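PDB 4Q3N: MGS-M5 from Unidentified, which probably catalyses the NAD-dependent interconversion of L-lactate and pyruvate, as expected of a lactate dehydrogenase from a deep-sea metagenome. Local coordinates for residues 4-9 / 26-31; 261-266 / 296-301; 267-272 / 304-309. All coordinates share one frame; numbering follows the deposited sequence.

Contact 1: 4-9 / 26-31; sequences SKVVVV and GTVEEL. With ACT (acetate ion), chain G.
Strand 5-9 and the start of strand 30-34 run parallel, K5 beside E30 and V6 beside L31, the first pair with CA atoms 4.6 Å apart. They belong to the first beta-alpha-beta crossover of the Rossmann fold, joined by helix 13-25, which ends in a Schellman motif with G26 at the C-prime position. E30 grips the neighbouring strand through its own N and O, on the two peptide units that flank its CA. E30 N donates to S4 O over 3.0 Å, nearly along the C=O axis, and E30 O receives V6 N over 3.0 Å in the carbonyl plane.

On the face of V6 and L31 the contact is apolar. CG2 of V6, anti to its own carbonyl carbon, meets V28 CG1 at 4.0 Å, the two valines crossing at about a right angle, while L31 CD1 reaches V8 CG2 at 3.8 Å. Y18 of helix 13-25 packs on V6 and V8. On the other face, the extended K5 chain crosses E30 obliquely and carries NZ to a salt bridge with D71. Just before strand 30-34, the E29 carboxylate salt-bridges R2 of the second subunit.

Before strand 5-9, S4 OG lies anti to the backbone N (chi1 -162°) and is used twice: it accepts E29 N at 2.9 Å, almost straight (172°), and it donates to OXT of an acetate ion, also at 2.9 Å.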
loop_
_atom_site.group_PDB
_atom_site.type_symbol
_atom_site.label_atom_id
_atom_site.label_comp_id
_atom_site.label_asym_id
_atom_site.label_seq_id
_atom_site.Cartn_x
_atom_site.Cartn_y
_atom_site.Cartn_z
ATOM N N SER A 4 6.126 -2.941 -17.657
ATOM C CA SER A 4 6.052 -2.007 -16.520
ATOM C C SER A 4 6.947 -0.781 -16.716
ATOM O O SER A 4 7.680 -0.388 -15.833
ATOM C CB SER A 4 6.369 -2.687 -15.158
ATOM O OG SER A 4 5.883 -1.881 -14.015
ATOM N N LYS A 5 6.787 -0.135 -17.870
ATOM C CA LYS A 5 7.575 1.059 -18.196
ATOM C C LYS A 5 6.727 2.181 -18.752
ATOM O O LYS A 5 5.971 1.976 -19.718
ATOM C CB LYS A 5 8.636 0.693 -19.247
ATOM C CG LYS A 5 9.589 1.853 -19.563
ATOM C CD LYS A 5 10.596 1.251 -20.543
ATOM C CE LYS A 5 11.493 2.341 -21.117
ATOM N NZ LYS A 5 12.540 1.737 -22.047
ATOM N N VAL A 6 6.881 3.356 -18.165
ATOM C CA VAL A 6 6.171 4.532 -18.616
ATOM C C VAL A 6 7.182 5.592 -19.034
ATOM O O VAL A 6 8.194 5.785 -18.358
ATOM C CB VAL A 6 5.259 5.096 -17.504
ATOM C CG1 VAL A 6 4.687 6.470 -17.931
ATOM C CG2 VAL A 6 4.128 4.085 -17.173
ATOM N N VAL A 7 6.919 6.267 -20.159
ATOM C CA VAL A 7 7.725 7.416 -20.539
ATOM C C VAL A 7 6.854 8.680 -20.354
ATOM O O VAL A 7 5.671 8.696 -20.750
ATOM C CB VAL A 7 8.219 7.296 -22.032
ATOM C CG1 VAL A 7 8.944 8.617 -22.462
ATOM C CG2 VAL A 7 9.096 6.049 -22.206
ATOM N N VAL A 8 7.412 9.697 -19.702
ATOM C CA VAL A 8 6.745 10.981 -19.537
ATOM C C VAL A 8 7.385 12.037 -20.492
ATOM O O VAL A 8 8.582 12.311 -20.406
ATOM C CB VAL A 8 6.829 11.487 -18.085
ATOM C CG1 VAL A 8 6.121 12.905 -17.973
ATOM C CG2 VAL A 8 6.178 10.455 -17.134
ATOM N N VAL A 9 6.606 12.609 -21.405
ATOM C CA VAL A 9 7.177 13.609 -22.329
ATOM C C VAL A 9 6.741 14.996 -21.826
ATOM O O VAL A 9 5.549 15.326 -21.851
ATOM C CB VAL A 9 6.711 13.409 -23.810
ATOM C CG1 VAL A 9 7.331 14.548 -24.741
ATOM C CG2 VAL A 9 7.030 12.017 -24.275
ATOM N N GLY A 26 4.211 3.750 -5.952
ATOM C CA GLY A 26 4.803 2.532 -6.550
ATOM C C GLY A 26 4.003 1.954 -7.723
ATOM O O GLY A 26 3.823 0.743 -7.852
ATOM N N THR A 27 3.500 2.809 -8.610
ATOM C CA THR A 27 2.633 2.371 -9.723
ATOM C C THR A 27 3.279 1.454 -10.730
ATOM O O THR A 27 2.693 0.433 -11.146
ATOM C CB THR A 27 2.123 3.620 -10.501
ATOM O OG1 THR A 27 1.569 4.483 -9.514
ATOM C CG2 THR A 27 1.026 3.198 -11.505
ATOM N N VAL A 28 4.509 1.794 -11.108
ATOM C CA VAL A 28 5.218 0.935 -12.072
ATOM C C VAL A 28 6.662 0.817 -11.623
ATOM O O VAL A 28 7.087 1.581 -10.767
ATOM C CB VAL A 28 5.182 1.519 -13.527
ATOM C CG1 VAL A 28 3.758 1.644 -14.027
ATOM C CG2 VAL A 28 5.903 2.916 -13.562
ATOM N N GLU A 29 7.397 -0.106 -12.245
ATOM C CA GLU A 29 8.813 -0.290 -11.998
ATOM C C GLU A 29 9.710 0.801 -12.662
ATOM O O GLU A 29 10.673 1.276 -12.056
ATOM C CB GLU A 29 9.255 -1.642 -12.538
ATOM C CG GLU A 29 10.756 -1.917 -12.266
ATOM C CD GLU A 29 11.222 -3.283 -12.738
ATOM O OE1 GLU A 29 10.391 -4.243 -12.775
ATOM O OE2 GLU A 29 12.436 -3.420 -13.037
ATOM N N GLU A 30 9.432 1.136 -13.934
ATOM C CA GLU A 30 10.407 1.920 -14.733
ATOM C C GLU A 30 9.805 3.198 -15.276
ATOM O O GLU A 30 8.738 3.163 -15.876
ATOM C CB GLU A 30 10.913 1.102 -15.931
ATOM C CG GLU A 30 11.486 -0.231 -15.651
ATOM C CD GLU A 30 12.035 -0.837 -16.950
ATOM O OE1 GLU A 30 11.330 -1.686 -17.544
ATOM O OE2 GLU A 30 13.120 -0.394 -17.404
ATOM N N LEU A 31 10.528 4.300 -15.122
ATOM C CA LEU A 31 10.064 5.613 -15.530
ATOM C C LEU A 31 11.162 6.276 -16.364
ATOM O O LEU A 31 12.325 6.251 -15.945
ATOM C CB LEU A 31 9.768 6.425 -14.278
ATOM C CG LEU A 31 9.197 7.815 -14.304
ATOM C CD1 LEU A 31 7.886 7.728 -15.035
ATOM C CD2 LEU A 31 9.032 8.336 -12.862
HETATM C C ACT G . 2.665 -3.272 -11.881
HETATM O O ACT G . 2.718 -3.272 -10.621
HETATM O OXT ACT G . 3.754 -3.265 -12.517
HETATM C CH3 ACT G . 1.343 -3.277 -12.583
#

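Contact 2: 261-266 / 296-301; sequences GVYDCE and SQLNNS
The loop 261-266 comes up against one side of helix 292-311 at its 296-301 turns, and the backbones are nearest at C265 and N299, whose CA atoms lie 4.8 Å apart. This loop connects the antiparallel strands 251-258 and 270-278 in the alpha/beta C-terminal domain of the lactate/malate dehydrogenase family, so the contact sets a strand connection against the C-terminal helix.

L298 carries the apolar half. With CG anti to the backbone N (chi1 -176°), it points CD2 into the corner between Y263 and C265. L298 CD2 meets Y263 CB and the ring atom Y263 CD2, both at 3.6 Å, approaching the ring obliquely, and it touches C265 SG at 3.7 Å. The sulfur reaches the leucine because C265 holds it in the crowded position between backbone N and carbonyl carbon (chi1 63°). At the far end of the tyrosine, OH is hydrogen-bonded to V286 O and L288 N, which anchors the hydroxyl end of the ring.

N299 supplies the polar half, yet no direct hydrogen bond spans the segments. The carboxylate of D264 stands near its amide, the two planes 45° apart, but D264 OD1 is bonded to N295 ND2 one turn earlier in the helix. A water accepts E266 N at 2.8 Å and donates weakly to N299 O. N299 OD1 itself rests against C265, 3.2 Å from CB.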
loop_
_atom_site.group_PDB
_atom_site.type_symbol
_atom_site.label_atom_id
_atom_site.label_comp_id
_atom_site.label_asym_id
_atom_site.label_seq_id
_atom_site.Cartn_x
_atom_site.Cartn_y
_atom_site.Cartn_z
ATOM N N GLY A 261 -19.557 6.839 -32.941
ATOM C CA GLY A 261 -20.893 6.265 -33.080
ATOM C C GLY A 261 -21.466 5.694 -31.773
ATOM O O GLY A 261 -22.607 5.286 -31.724
ATOM N N VAL A 262 -20.695 5.684 -30.700
ATOM C CA VAL A 262 -21.254 5.119 -29.474
ATOM C C VAL A 262 -22.375 6.016 -28.962
ATOM O O VAL A 262 -23.487 5.533 -28.770
ATOM C CB VAL A 262 -20.215 4.900 -28.374
ATOM C CG1 VAL A 262 -20.946 4.456 -27.088
ATOM C CG2 VAL A 262 -19.204 3.822 -28.808
ATOM N N TYR A 263 -22.107 7.317 -28.788
ATOM C CA TYR A 263 -23.159 8.261 -28.428
ATOM C C TYR A 263 -23.685 8.909 -29.718
ATOM O O TYR A 263 -23.033 8.818 -30.787
ATOM C CB TYR A 263 -22.619 9.302 -27.404
ATOM C CG TYR A 263 -22.439 8.741 -25.997
ATOM C CD1 TYR A 263 -21.333 7.935 -25.674
ATOM C CD2 TYR A 263 -23.388 8.994 -24.992
ATOM C CE1 TYR A 263 -21.172 7.396 -24.399
ATOM C CE2 TYR A 263 -23.227 8.480 -23.693
ATOM C CZ TYR A 263 -22.125 7.664 -23.404
ATOM O OH TYR A 263 -21.960 7.136 -22.133
ATOM N N ASP A 264 -24.851 9.542 -29.706
ATOM C CA ASP A 264 -25.271 10.004 -31.036
ATOM C C ASP A 264 -24.732 11.392 -31.413
ATOM O O ASP A 264 -25.089 11.931 -32.440
ATOM C CB ASP A 264 -26.792 9.947 -31.202
ATOM C CG ASP A 264 -27.507 10.548 -30.065
ATOM O OD1 ASP A 264 -27.001 11.562 -29.548
ATOM O OD2 ASP A 264 -28.561 10.001 -29.683
ATOM N N CYS A 265 -23.820 11.925 -30.625
ATOM C CA CYS A 265 -23.095 13.118 -31.031
ATOM C C CYS A 265 -22.089 12.792 -32.143
ATOM O O CYS A 265 -21.958 11.628 -32.520
ATOM C CB CYS A 265 -22.389 13.721 -29.829
ATOM S SG CYS A 265 -21.149 12.639 -29.111
ATOM N N GLU A 266 -21.394 13.820 -32.647
ATOM C CA GLU A 266 -20.341 13.675 -33.657
ATOM C C GLU A 266 -19.515 12.413 -33.436
ATOM O O GLU A 266 -19.058 12.164 -32.319
ATOM C CB GLU A 266 -19.417 14.906 -33.641
ATOM C CG GLU A 266 -18.689 15.169 -34.937
ATOM C CD GLU A 266 -19.610 15.757 -36.022
ATOM O OE1 GLU A 266 -19.932 16.965 -35.987
ATOM O OE2 GLU A 266 -20.032 14.993 -36.900
ATOM N N SER A 296 -28.377 16.747 -25.343
ATOM C CA SER A 296 -28.188 18.043 -25.974
ATOM C C SER A 296 -26.832 18.644 -25.581
ATOM O O SER A 296 -26.099 19.194 -26.428
ATOM C CB SER A 296 -29.328 18.972 -25.594
ATOM O OG SER A 296 -29.133 20.231 -26.183
ATOM N N GLN A 297 -26.493 18.556 -24.305
ATOM C CA GLN A 297 -25.236 19.138 -23.847
ATOM C C GLN A 297 -24.060 18.375 -24.449
ATOM O O GLN A 297 -23.035 18.973 -24.772
ATOM C CB GLN A 297 -25.155 19.154 -22.315
ATOM C CG GLN A 297 -26.169 20.114 -21.617
ATOM C CD GLN A 297 -26.079 19.953 -20.112
ATOM O OE1 GLN A 297 -26.316 18.861 -19.571
ATOM N NE2 GLN A 297 -25.630 20.992 -19.441
ATOM N N LEU A 298 -24.188 17.054 -24.603
ATOM C CA LEU A 298 -23.094 16.268 -25.193
ATOM C C LEU A 298 -22.920 16.654 -26.682
ATOM O O LEU A 298 -21.793 16.880 -27.176
ATOM C CB LEU A 298 -23.359 14.743 -25.021
ATOM C CG LEU A 298 -22.177 13.909 -25.541
ATOM C CD1 LEU A 298 -20.917 14.171 -24.722
ATOM C CD2 LEU A 298 -22.511 12.392 -25.631
ATOM N N ASN A 299 -24.037 16.777 -27.382
ATOM C CA ASN A 299 -24.018 17.244 -28.772
ATOM C C ASN A 299 -23.340 18.628 -28.895
ATOM O O ASN A 299 -22.514 18.856 -29.774
ATOM C CB ASN A 299 -25.440 17.309 -29.354
ATOM C CG ASN A 299 -26.078 15.905 -29.601
ATOM O OD1 ASN A 299 -25.404 14.901 -29.763
ATOM N ND2 ASN A 299 -27.397 15.871 -29.636
ATOM N N ASN A 300 -23.663 19.536 -27.987
ATOM C CA ASN A 300 -23.096 20.870 -28.040
ATOM C C ASN A 300 -21.575 20.776 -27.881
ATOM O O ASN A 300 -20.806 21.375 -28.619
ATOM C CB ASN A 300 -23.694 21.750 -26.946
ATOM C CG ASN A 300 -22.940 23.070 -26.772
ATOM O OD1 ASN A 300 -22.843 23.861 -27.706
ATOM N ND2 ASN A 300 -22.407 23.307 -25.565
ATOM N N SER A 301 -21.160 19.993 -26.908
ATOM C CA SER A 301 -19.772 19.833 -26.570
ATOM C C SER A 301 -19.015 19.196 -27.762
ATOM O O SER A 301 -17.925 19.621 -28.136
ATOM C CB SER A 301 -19.705 18.965 -25.307
ATOM O OG SER A 301 -18.585 19.252 -24.564
HETATM O O HOH W 1 -22.614 16.335 -32.161
#

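Contact 3: 267-272 / 304-309; sequences DQVYIG and ILRKNL
This is a strand-to-helix contact in the C-terminal domain, where the residues leading into strand 270-278 and its first residues lie against the 304-309 turns of helix 292-311. Apolar side chains fill the middle, and one arginine bond closes the end beside Q268.

V269 is placed over the helix backbone: its CG1, anti to the carbonyl carbon, sits 3.7 Å from R306 N and 3.8 Å from R306 CB. L305 points toward the strand and brings CD1 to Y270 O at 3.4 Å and, crossing I271 obliquely, to 3.8 Å from I271 CG1. L309, one turn on, offers CD1 to V269 CG1 from further away.

R306 leaves the helix with CG anti to the backbone N (chi1 -167°), then bends at chi2 and chi3 so that the guanidinium folds back over its own helix, L309 CB lying 3.4 Å above one face near the rim. From there NH1 donates to Q268 O over 2.8 Å, in the carbonyl plane, though the bond is bent (142°). NH2 forms salt bridges with D310 and the terminal carboxylate of Y314, probably holding the positive group in place and offsetting its charge. The accepting carbonyl belongs to Q268, the centre of an inverse gamma turn.

Y128 of helix 123-134 packs on L309, so an NAD-domain helix adjoins this C-terminal helix packed on an antiparallel sheet, as in the lactate/malate dehydrogenase fold.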
loop_
_atom_site.group_PDB
_atom_site.type_symbol
_atom_site.label_atom_id
_atom_site.label_comp_id
_atom_site.label_asym_id
_atom_site.label_seq_id
_atom_site.Cartn_x
_atom_site.Cartn_y
_atom_site.Cartn_z
ATOM N N ASP A 267 -19.323 11.631 -34.491
ATOM C CA ASP A 267 -18.542 10.408 -34.389
ATOM C C ASP A 267 -17.043 10.702 -34.346
ATOM O O ASP A 267 -16.297 10.069 -33.596
ATOM C CB ASP A 267 -18.874 9.493 -35.568
ATOM C CG ASP A 267 -20.236 8.838 -35.426
ATOM O OD1 ASP A 267 -20.936 9.102 -34.425
ATOM O OD2 ASP A 267 -20.606 8.048 -36.313
ATOM N N GLN A 268 -16.602 11.671 -35.148
ATOM C CA GLN A 268 -15.167 11.911 -35.282
ATOM C C GLN A 268 -14.662 13.037 -34.363
ATOM O O GLN A 268 -14.204 14.097 -34.823
ATOM C CB GLN A 268 -14.838 12.189 -36.750
ATOM C CG GLN A 268 -14.958 10.927 -37.599
ATOM C CD GLN A 268 -13.772 9.988 -37.376
ATOM O OE1 GLN A 268 -13.947 8.825 -37.020
ATOM N NE2 GLN A 268 -12.550 10.499 -37.614
ATOM N N VAL A 269 -14.783 12.796 -33.062
ATOM C CA VAL A 269 -14.196 13.618 -32.020
ATOM C C VAL A 269 -13.743 12.756 -30.888
ATOM O O VAL A 269 -14.358 11.707 -30.618
ATOM C CB VAL A 269 -15.166 14.641 -31.404
ATOM C CG1 VAL A 269 -15.495 15.743 -32.382
ATOM C CG2 VAL A 269 -16.449 13.959 -30.919
ATOM N N TYR A 270 -12.680 13.188 -30.209
ATOM C CA TYR A 270 -12.329 12.633 -28.923
ATOM C C TYR A 270 -13.093 13.477 -27.952
ATOM O O TYR A 270 -13.166 14.717 -28.127
ATOM C CB TYR A 270 -10.831 12.699 -28.662
ATOM C CG TYR A 270 -10.105 11.400 -28.990
ATOM C CD1 TYR A 270 -9.885 11.023 -30.327
ATOM C CD2 TYR A 270 -9.642 10.555 -27.970
ATOM C CE1 TYR A 270 -9.203 9.845 -30.642
ATOM C CE2 TYR A 270 -8.932 9.370 -28.277
ATOM C CZ TYR A 270 -8.739 9.022 -29.608
ATOM O OH TYR A 270 -8.069 7.864 -29.929
ATOM N N ILE A 271 -13.693 12.836 -26.955
ATOM C CA ILE A 271 -14.523 13.563 -25.997
ATOM C C ILE A 271 -14.631 12.761 -24.692
ATOM O O ILE A 271 -14.419 11.555 -24.699
ATOM C CB ILE A 271 -15.925 13.843 -26.640
ATOM C CG1 ILE A 271 -16.739 14.868 -25.846
ATOM C CG2 ILE A 271 -16.654 12.524 -26.914
ATOM C CD1 ILE A 271 -18.023 15.295 -26.634
ATOM N N GLY A 272 -14.874 13.440 -23.576
ATOM C CA GLY A 272 -14.847 12.803 -22.257
ATOM C C GLY A 272 -16.079 11.909 -22.064
ATOM O O GLY A 272 -17.227 12.391 -22.033
ATOM N N ILE A 304 -18.574 21.618 -30.688
ATOM C CA ILE A 304 -17.545 22.604 -30.379
ATOM C C ILE A 304 -16.161 22.043 -30.715
ATOM O O ILE A 304 -15.351 22.702 -31.350
ATOM C CB ILE A 304 -17.632 23.014 -28.871
ATOM C CG1 ILE A 304 -18.843 23.947 -28.678
ATOM C CG2 ILE A 304 -16.341 23.728 -28.411
ATOM C CD1 ILE A 304 -19.167 24.264 -27.205
ATOM N N LEU A 305 -15.910 20.800 -30.314
ATOM C CA LEU A 305 -14.643 20.142 -30.596
ATOM C C LEU A 305 -14.490 19.841 -32.066
ATOM O O LEU A 305 -13.401 20.025 -32.661
ATOM C CB LEU A 305 -14.522 18.849 -29.770
ATOM C CG LEU A 305 -14.507 19.029 -28.246
ATOM C CD1 LEU A 305 -14.751 17.678 -27.502
ATOM C CD2 LEU A 305 -13.166 19.650 -27.807
ATOM N N ARG A 306 -15.576 19.430 -32.700
ATOM C CA ARG A 306 -15.488 19.167 -34.128
ATOM C C ARG A 306 -15.165 20.478 -34.889
ATOM O O ARG A 306 -14.407 20.481 -35.877
ATOM C CB ARG A 306 -16.784 18.527 -34.652
ATOM C CG ARG A 306 -16.644 17.942 -36.052
ATOM C CD ARG A 306 -15.480 16.932 -36.078
ATOM N NE ARG A 306 -14.396 17.446 -36.896
ATOM C CZ ARG A 306 -13.387 16.731 -37.383
ATOM N NH1 ARG A 306 -13.284 15.424 -37.115
ATOM N NH2 ARG A 306 -12.488 17.327 -38.170
ATOM N N LYS A 307 -15.713 21.597 -34.431
ATOM C CA LYS A 307 -15.433 22.876 -35.124
ATOM C C LYS A 307 -13.953 23.268 -34.937
ATOM O O LYS A 307 -13.294 23.752 -35.878
ATOM C CB LYS A 307 -16.354 23.983 -34.595
ATOM C CG LYS A 307 -16.109 25.393 -35.198
ATOM C CD LYS A 307 -16.326 25.385 -36.707
ATOM C CE LYS A 307 -16.470 26.803 -37.246
ATOM N NZ LYS A 307 -15.349 27.678 -36.769
ATOM N N ASN A 308 -13.459 23.089 -33.706
ATOM C CA ASN A 308 -12.043 23.268 -33.407
ATOM C C ASN A 308 -11.186 22.436 -34.366
ATOM O O ASN A 308 -10.304 22.958 -35.016
ATOM C CB ASN A 308 -11.723 22.867 -31.960
ATOM C CG ASN A 308 -12.224 23.873 -30.922
ATOM O OD1 ASN A 308 -12.512 25.029 -31.225
ATOM N ND2 ASN A 308 -12.342 23.416 -29.691
ATOM N N LEU A 309 -11.473 21.139 -34.477
ATOM C CA LEU A 309 -10.714 20.244 -35.359
ATOM C C LEU A 309 -10.810 20.660 -36.822
ATOM O O LEU A 309 -9.806 20.640 -37.522
ATOM C CB LEU A 309 -11.170 18.765 -35.189
ATOM C CG LEU A 309 -10.803 18.077 -33.870
ATOM C CD1 LEU A 309 -11.521 16.700 -33.668
ATOM C CD2 LEU A 309 -9.282 17.918 -33.672
#

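How the contacts relate
From the N terminus, contact 1 comes first: it closes the short crossover through helix 13-25 within the NAD-binding domain, long before the others open. Contacts 2 and 3 belong to the C-terminal domain and cross, since 261-266 and 267-272 follow one another directly and each then pairs with a successive part of helix 292-311. Each closes a loop of about 30 residues that runs through strands 270-278 and 281-285 into that helix, fastening the strand connection and the start of strand 270-278 along it. Their centres are 9 Å apart, and they touch, among other places, where L298 CD1 meets I271 CD1 at 3.6 Å. Contact 1 lies on the opposite side of the chain's centre.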